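Local coordinates for protein general negative regulator of transcription subunit 2 (Saccharomyces cerevisiae, PDB 4BY6) that serves as a core subunit of the CCR4-NOT complex, required for its integrity, which acts in transcription regulation and in cytoplasmic mRNA deadenylation and turnover, at residues Phe107-Phe113 with Glu131-Trp137; Ala145-Asp150 with Ser167-Phe171. Residue numbers count along the deposited sequence, not the author numbering.

Contact 1 (Phe107-Phe113 with Glu131-Trp137); sequences FQDETLF and ELRKRNW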
# COMPACT_ATOMS: atom_id res chain seq x y z
N PHE E 107 7.33 -34.15 -19.72
CA PHE E 107 7.79 -32.91 -19.11
C PHE E 107 9.31 -32.85 -19.02
O PHE E 107 9.97 -33.88 -18.89
CB PHE E 107 7.19 -32.75 -17.71
CG PHE E 107 5.69 -32.79 -17.69
CD1 PHE E 107 4.95 -32.26 -18.74
CD2 PHE E 107 5.02 -33.34 -16.60
CE1 PHE E 107 3.55 -32.29 -18.71
CE2 PHE E 107 3.62 -33.36 -16.56
CZ PHE E 107 2.90 -32.83 -17.61
N GLN E 108 9.86 -31.64 -19.07
CA GLN E 108 11.29 -31.47 -18.86
C GLN E 108 11.69 -31.56 -17.38
O GLN E 108 10.86 -31.35 -16.47
CB GLN E 108 11.73 -30.15 -19.46
CG GLN E 108 11.32 -30.01 -20.90
CD GLN E 108 11.92 -28.78 -21.53
OE1 GLN E 108 12.91 -28.23 -21.02
NE2 GLN E 108 11.31 -28.31 -22.61
N ASP E 109 12.97 -31.81 -17.13
CA ASP E 109 13.47 -31.99 -15.77
C ASP E 109 12.96 -30.87 -14.86
O ASP E 109 12.41 -31.16 -13.79
CB ASP E 109 15.02 -31.99 -15.74
CG ASP E 109 15.65 -33.19 -16.45
OD1 ASP E 109 14.94 -34.18 -16.78
OD2 ASP E 109 16.88 -33.12 -16.71
N GLU E 110 13.14 -29.62 -15.28
CA GLU E 110 12.72 -28.49 -14.44
C GLU E 110 11.25 -28.58 -14.08
O GLU E 110 10.90 -28.37 -12.92
CB GLU E 110 12.98 -27.16 -15.13
CG GLU E 110 14.28 -26.53 -14.77
CD GLU E 110 15.29 -26.71 -15.84
OE1 GLU E 110 15.21 -27.76 -16.54
OE2 GLU E 110 16.15 -25.81 -16.00
N THR E 111 10.40 -28.92 -15.04
CA THR E 111 8.98 -29.03 -14.72
C THR E 111 8.71 -30.09 -13.64
O THR E 111 7.91 -29.86 -12.72
CB THR E 111 8.16 -29.31 -15.99
OG1 THR E 111 8.22 -28.14 -16.80
CG2 THR E 111 6.69 -29.62 -15.66
N LEU E 112 9.42 -31.22 -13.72
CA LEU E 112 9.32 -32.27 -12.71
C LEU E 112 9.80 -31.77 -11.33
O LEU E 112 9.18 -32.06 -10.28
CB LEU E 112 10.15 -33.49 -13.12
CG LEU E 112 9.92 -34.13 -14.48
CD1 LEU E 112 10.98 -35.19 -14.71
CD2 LEU E 112 8.54 -34.74 -14.55
N PHE E 113 10.90 -31.01 -11.32
CA PHE E 113 11.38 -30.42 -10.08
C PHE E 113 10.30 -29.53 -9.46
O PHE E 113 10.03 -29.59 -8.25
CB PHE E 113 12.64 -29.60 -10.33
CG PHE E 113 13.85 -30.41 -10.64
CD1 PHE E 113 14.02 -31.67 -10.09
CD2 PHE E 113 14.84 -29.90 -11.48
CE1 PHE E 113 15.16 -32.41 -10.37
CE2 PHE E 113 15.98 -30.64 -11.78
CZ PHE E 113 16.15 -31.89 -11.23
N GLU E 131 10.30 -40.56 -12.26
CA GLU E 131 10.75 -40.10 -13.57
C GLU E 131 12.15 -39.46 -13.49
O GLU E 131 13.01 -39.68 -14.36
CB GLU E 131 9.74 -39.12 -14.14
CG GLU E 131 10.13 -38.54 -15.47
CD GLU E 131 10.11 -39.55 -16.60
OE1 GLU E 131 9.41 -40.58 -16.48
OE2 GLU E 131 10.81 -39.30 -17.60
N LEU E 132 12.37 -38.66 -12.46
CA LEU E 132 13.69 -38.09 -12.27
C LEU E 132 14.70 -39.18 -12.00
O LEU E 132 15.84 -39.14 -12.51
CB LEU E 132 13.65 -37.07 -11.13
CG LEU E 132 13.05 -35.76 -11.63
CD1 LEU E 132 12.76 -34.85 -10.44
CD2 LEU E 132 14.04 -35.13 -12.62
N ARG E 133 14.26 -40.16 -11.22
CA ARG E 133 15.09 -41.30 -10.90
C ARG E 133 15.50 -42.00 -12.20
O ARG E 133 16.68 -42.34 -12.39
CB ARG E 133 14.35 -42.24 -9.94
CG ARG E 133 15.24 -43.21 -9.21
CD ARG E 133 15.98 -42.51 -8.11
NE ARG E 133 17.08 -43.33 -7.61
CZ ARG E 133 18.29 -43.36 -8.16
NH1 ARG E 133 18.54 -42.63 -9.25
NH2 ARG E 133 19.25 -44.10 -7.64
N LYS E 134 14.54 -42.16 -13.12
CA LYS E 134 14.78 -42.80 -14.41
C LYS E 134 15.76 -42.03 -15.31
O LYS E 134 16.50 -42.64 -16.09
CB LYS E 134 13.45 -42.97 -15.14
CG LYS E 134 13.58 -43.23 -16.61
CD LYS E 134 12.25 -43.57 -17.20
CE LYS E 134 12.30 -43.60 -18.72
NZ LYS E 134 11.13 -44.38 -19.20
N ARG E 135 15.77 -40.71 -15.19
CA ARG E 135 16.68 -39.86 -15.96
C ARG E 135 18.03 -39.70 -15.26
O ARG E 135 18.79 -38.76 -15.56
CB ARG E 135 16.05 -38.50 -16.18
CG ARG E 135 14.76 -38.60 -16.91
CD ARG E 135 14.08 -37.27 -17.01
NE ARG E 135 12.76 -37.45 -17.59
CZ ARG E 135 11.99 -36.46 -18.02
NH1 ARG E 135 12.42 -35.21 -17.93
NH2 ARG E 135 10.80 -36.73 -18.53
N ASN E 136 18.30 -40.61 -14.33
CA ASN E 136 19.57 -40.67 -13.63
C ASN E 136 19.84 -39.45 -12.70
O ASN E 136 20.99 -39.06 -12.49
CB ASN E 136 20.71 -40.85 -14.63
CG ASN E 136 21.93 -41.43 -13.98
OD1 ASN E 136 21.82 -42.20 -13.02
ND2 ASN E 136 23.12 -41.04 -14.46
N TRP E 137 18.78 -38.86 -12.15
CA TRP E 137 18.90 -37.92 -11.05
C TRP E 137 18.81 -38.72 -9.76
O TRP E 137 18.05 -39.67 -9.68
CB TRP E 137 17.80 -36.85 -11.08
CG TRP E 137 18.01 -35.82 -12.10
CD1 TRP E 137 17.57 -35.86 -13.40
CD2 TRP E 137 18.69 -34.58 -11.93
NE1 TRP E 137 17.95 -34.71 -14.05
CE2 TRP E 137 18.64 -33.91 -13.17
CE3 TRP E 137 19.34 -33.97 -10.86
CZ2 TRP E 137 19.21 -32.65 -13.37
CZ3 TRP E 137 19.91 -32.72 -11.05
CH2 TRP E 137 19.84 -32.07 -12.30
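Leu132, Phe113 and Arg135 carry the largest buried areas, about 70 Å² each, and divide the interface into an apolar and a polar part. Leu132 packs on both Phe113 and Leu112: its CD1 lies 3.4 Å from Phe113 CE1 and its CD2 3.7 Å from Leu112 CD1, and CD2 also touches the Phe113 ring. Phe113 continues past Leu132 to Trp137, where its edge meets the indole face in a T-shaped stack; the centroids of the Phe113 ring and the six-membered ring of Trp137 lie 4.9 Å apart, with planes at 90°.

The polar part is built on Arg135, the first residue to leave helical geometry after helix 123-134. Its NH1 and NH2 both donate to Phe107 O, at 2.9 and 3.0 Å, while NH1 also forms a salt bridge with Asp109 OD1 (3.0 Å, N-H...O angle 166°). Glu131 OE2 takes hydrogen bonds from Arg135 NE and NH2, each 2.7 Å, so the guanidinium links two carboxylates in one salt-bridge network. Leu112 CD1 covers one guanidinium face, 3.5 Å from Arg135 NH1. The second carboxylate oxygen of Asp109, OD2, receives a weak hydrogen bond from Trp137 NE1 (3.3 Å). The helix ends in a Schellman motif, with Asn136 (phi 67°) as C-prime residue, Trp137 N bonded to Leu132 O (3.0 Å) and Asn136 N to Arg133 O (3.1 Å).

The contact joins the start of helix 109-118 to the end of helix 123-134. Phe107 meets Phe181 and Trp243 of the NOT5 subunit edge-to-face, and Trp146 of strand 145-149 packs against Leu132, Phe113 and Trp137.

Contact 2 (Ala145-Asp150 with Ser167-Phe171); sequences AWLTKD and SYVFF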
# COMPACT_ATOMS: atom_id res chain seq x y z
N ALA E 145 17.61 -32.03 -2.05
CA ALA E 145 18.00 -31.45 -3.31
C ALA E 145 18.40 -32.58 -4.26
O ALA E 145 18.98 -33.57 -3.82
CB ALA E 145 19.14 -30.52 -3.11
N TRP E 146 18.08 -32.42 -5.55
CA TRP E 146 18.46 -33.42 -6.55
C TRP E 146 19.83 -33.14 -7.17
O TRP E 146 20.18 -31.98 -7.46
CB TRP E 146 17.42 -33.49 -7.67
CG TRP E 146 16.07 -33.99 -7.29
CD1 TRP E 146 15.04 -33.27 -6.77
CD2 TRP E 146 15.57 -35.32 -7.47
NE1 TRP E 146 13.94 -34.07 -6.58
CE2 TRP E 146 14.24 -35.33 -7.01
CE3 TRP E 146 16.13 -36.50 -7.96
CZ2 TRP E 146 13.46 -36.47 -7.04
CZ3 TRP E 146 15.36 -37.62 -7.99
CH2 TRP E 146 14.03 -37.61 -7.54
N LEU E 147 20.59 -34.20 -7.40
CA LEU E 147 21.89 -34.08 -8.04
C LEU E 147 22.03 -35.12 -9.11
O LEU E 147 21.39 -36.16 -9.03
CB LEU E 147 23.02 -34.24 -7.03
CG LEU E 147 22.93 -35.50 -6.18
CD1 LEU E 147 23.62 -36.66 -6.83
CD2 LEU E 147 23.62 -35.21 -4.90
N THR E 148 22.88 -34.87 -10.10
CA THR E 148 23.18 -35.92 -11.05
C THR E 148 24.62 -35.82 -11.48
O THR E 148 25.21 -34.75 -11.40
CB THR E 148 22.24 -35.91 -12.29
OG1 THR E 148 22.71 -36.88 -13.24
CG2 THR E 148 22.22 -34.55 -12.96
N LYS E 149 25.19 -36.94 -11.90
CA LYS E 149 26.60 -37.00 -12.28
C LYS E 149 26.96 -35.99 -13.38
O LYS E 149 26.20 -35.78 -14.32
CB LYS E 149 26.95 -38.42 -12.72
CG LYS E 149 28.27 -38.56 -13.43
CD LYS E 149 28.58 -40.04 -13.76
CE LYS E 149 29.83 -40.15 -14.65
NZ LYS E 149 30.37 -41.54 -14.78
N ASP E 150 28.10 -35.32 -13.21
CA ASP E 150 28.68 -34.51 -14.26
C ASP E 150 29.46 -35.45 -15.16
O ASP E 150 30.43 -36.06 -14.71
CB ASP E 150 29.57 -33.41 -13.68
CG ASP E 150 30.40 -32.68 -14.74
OD1 ASP E 150 31.54 -32.29 -14.44
OD2 ASP E 150 29.91 -32.48 -15.87
N SER E 167 32.14 -35.29 -9.51
CA SER E 167 31.57 -34.03 -9.97
C SER E 167 30.08 -34.20 -10.25
O SER E 167 29.67 -35.15 -10.91
CB SER E 167 32.30 -33.54 -11.21
OG SER E 167 31.73 -32.33 -11.64
N TYR E 168 29.28 -33.27 -9.74
CA TYR E 168 27.83 -33.40 -9.81
C TYR E 168 27.22 -32.08 -10.18
O TYR E 168 27.85 -31.03 -10.08
CB TYR E 168 27.27 -33.88 -8.47
CG TYR E 168 27.89 -35.17 -8.01
CD1 TYR E 168 27.38 -36.40 -8.40
CD2 TYR E 168 29.02 -35.15 -7.21
CE1 TYR E 168 27.97 -37.58 -7.99
CE2 TYR E 168 29.62 -36.33 -6.80
CZ TYR E 168 29.08 -37.54 -7.19
OH TYR E 168 29.67 -38.71 -6.77
N VAL E 169 25.97 -32.14 -10.61
CA VAL E 169 25.17 -30.98 -10.93
C VAL E 169 23.98 -31.04 -10.00
O VAL E 169 23.22 -32.01 -10.04
CB VAL E 169 24.71 -30.98 -12.42
CG1 VAL E 169 23.91 -29.75 -12.75
CG2 VAL E 169 25.88 -31.07 -13.32
N PHE E 170 23.88 -30.05 -9.11
CA PHE E 170 22.78 -29.93 -8.15
C PHE E 170 21.68 -28.99 -8.66
O PHE E 170 21.97 -27.95 -9.24
CB PHE E 170 23.29 -29.38 -6.82
CG PHE E 170 24.12 -30.35 -6.03
CD1 PHE E 170 25.46 -30.55 -6.32
CD2 PHE E 170 23.57 -31.01 -4.94
CE1 PHE E 170 26.23 -31.44 -5.55
CE2 PHE E 170 24.33 -31.88 -4.18
CZ PHE E 170 25.66 -32.10 -4.48
N PHE E 171 20.41 -29.32 -8.44
CA PHE E 171 19.40 -28.34 -8.81
C PHE E 171 18.99 -27.51 -7.60
O PHE E 171 18.61 -28.05 -6.57
CB PHE E 171 18.17 -29.00 -9.46
CG PHE E 171 17.12 -28.01 -9.89
CD1 PHE E 171 17.33 -27.20 -11.01
CD2 PHE E 171 15.94 -27.86 -9.17
CE1 PHE E 171 16.37 -26.26 -11.40
CE2 PHE E 171 14.97 -26.93 -9.56
CZ PHE E 171 15.19 -26.12 -10.68
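Four backbone hydrogen bonds tie strand 145-149 and Asp150 to segment 167-171 of strand 163-172. Thr148 and Val169 form the hydrogen-bonded antiparallel pair, through Thr148 N to Val169 O (2.9 Å) and Val169 N to Thr148 O (2.8 Å). Phe171 N donates to Trp146 O and Asp150 N to Ser167 O, both 2.8 Å long with N-H...O angles of 164° and 166°, extending the pairing both ways. At the Asp150 end a side-chain bond is added, Ser167 OG to Asp150 OD1 at 2.8 Å; the same hydroxyl is bonded to Gln180 of strand 177-186.

In the non-hydrogen-bonded pairs the CA atoms come closer, 4.2 Å for Leu147 with Phe170 and 4.5 Å for Lys149 with Tyr168, against 5.3 Å for Thr148 with Val169. CA-H...O contacts supplement the bonds, the shortest from Leu147 CA to Val169 O (3.2 Å).

Side chains then pack on both faces. Leu147 and Phe170 share one: Leu147 CB stands 4.0 Å from the Phe170 ring centroid, 15° off the normal, a CH-pi contact, and Leu147 CD2 approaches Phe170 CE2 to 3.5 Å. Thr148 and Val169 occupy the opposite face in looser contact, Thr148 CG2 to Val169 CB at 4.4 Å, with Thr148 OG1 hydrogen-bonded to Asn136 O.

The segment axes run at 150°, 30° short of exactly antiparallel, the usual strand twist. Strand 163-172 also pairs with 177-186, and 145-149 with 138-140, placing this contact inside a five-strand antiparallel sheet consistent with the SH3-like fold of the NOT2/NOT3/NOT5 C-terminal family.

How the contacts relate
The two contacts follow one another along the chain: contact 1 joins helices 109-118 and 123-134 and closes before contact 2 opens in the antiparallel sheet. Their centres are only 12 Å apart, and they touch directly. Phe113 CD2 lies 3.3 Å from Phe171 CD2, Trp137 CH2 lies 3.5 Å from Thr148 CG2, and Asn136 O is probably hydrogen-bonded to Thr148 OG1 at 2.9 Å. The helices therefore pack against the sheet through an aromatic layer, and all four segments belong to the C-terminal region that defines the NOT2/NOT3/NOT5 family. NOT5 reaches the helical contact, whereas no other protein chain touches the segments of contact 2.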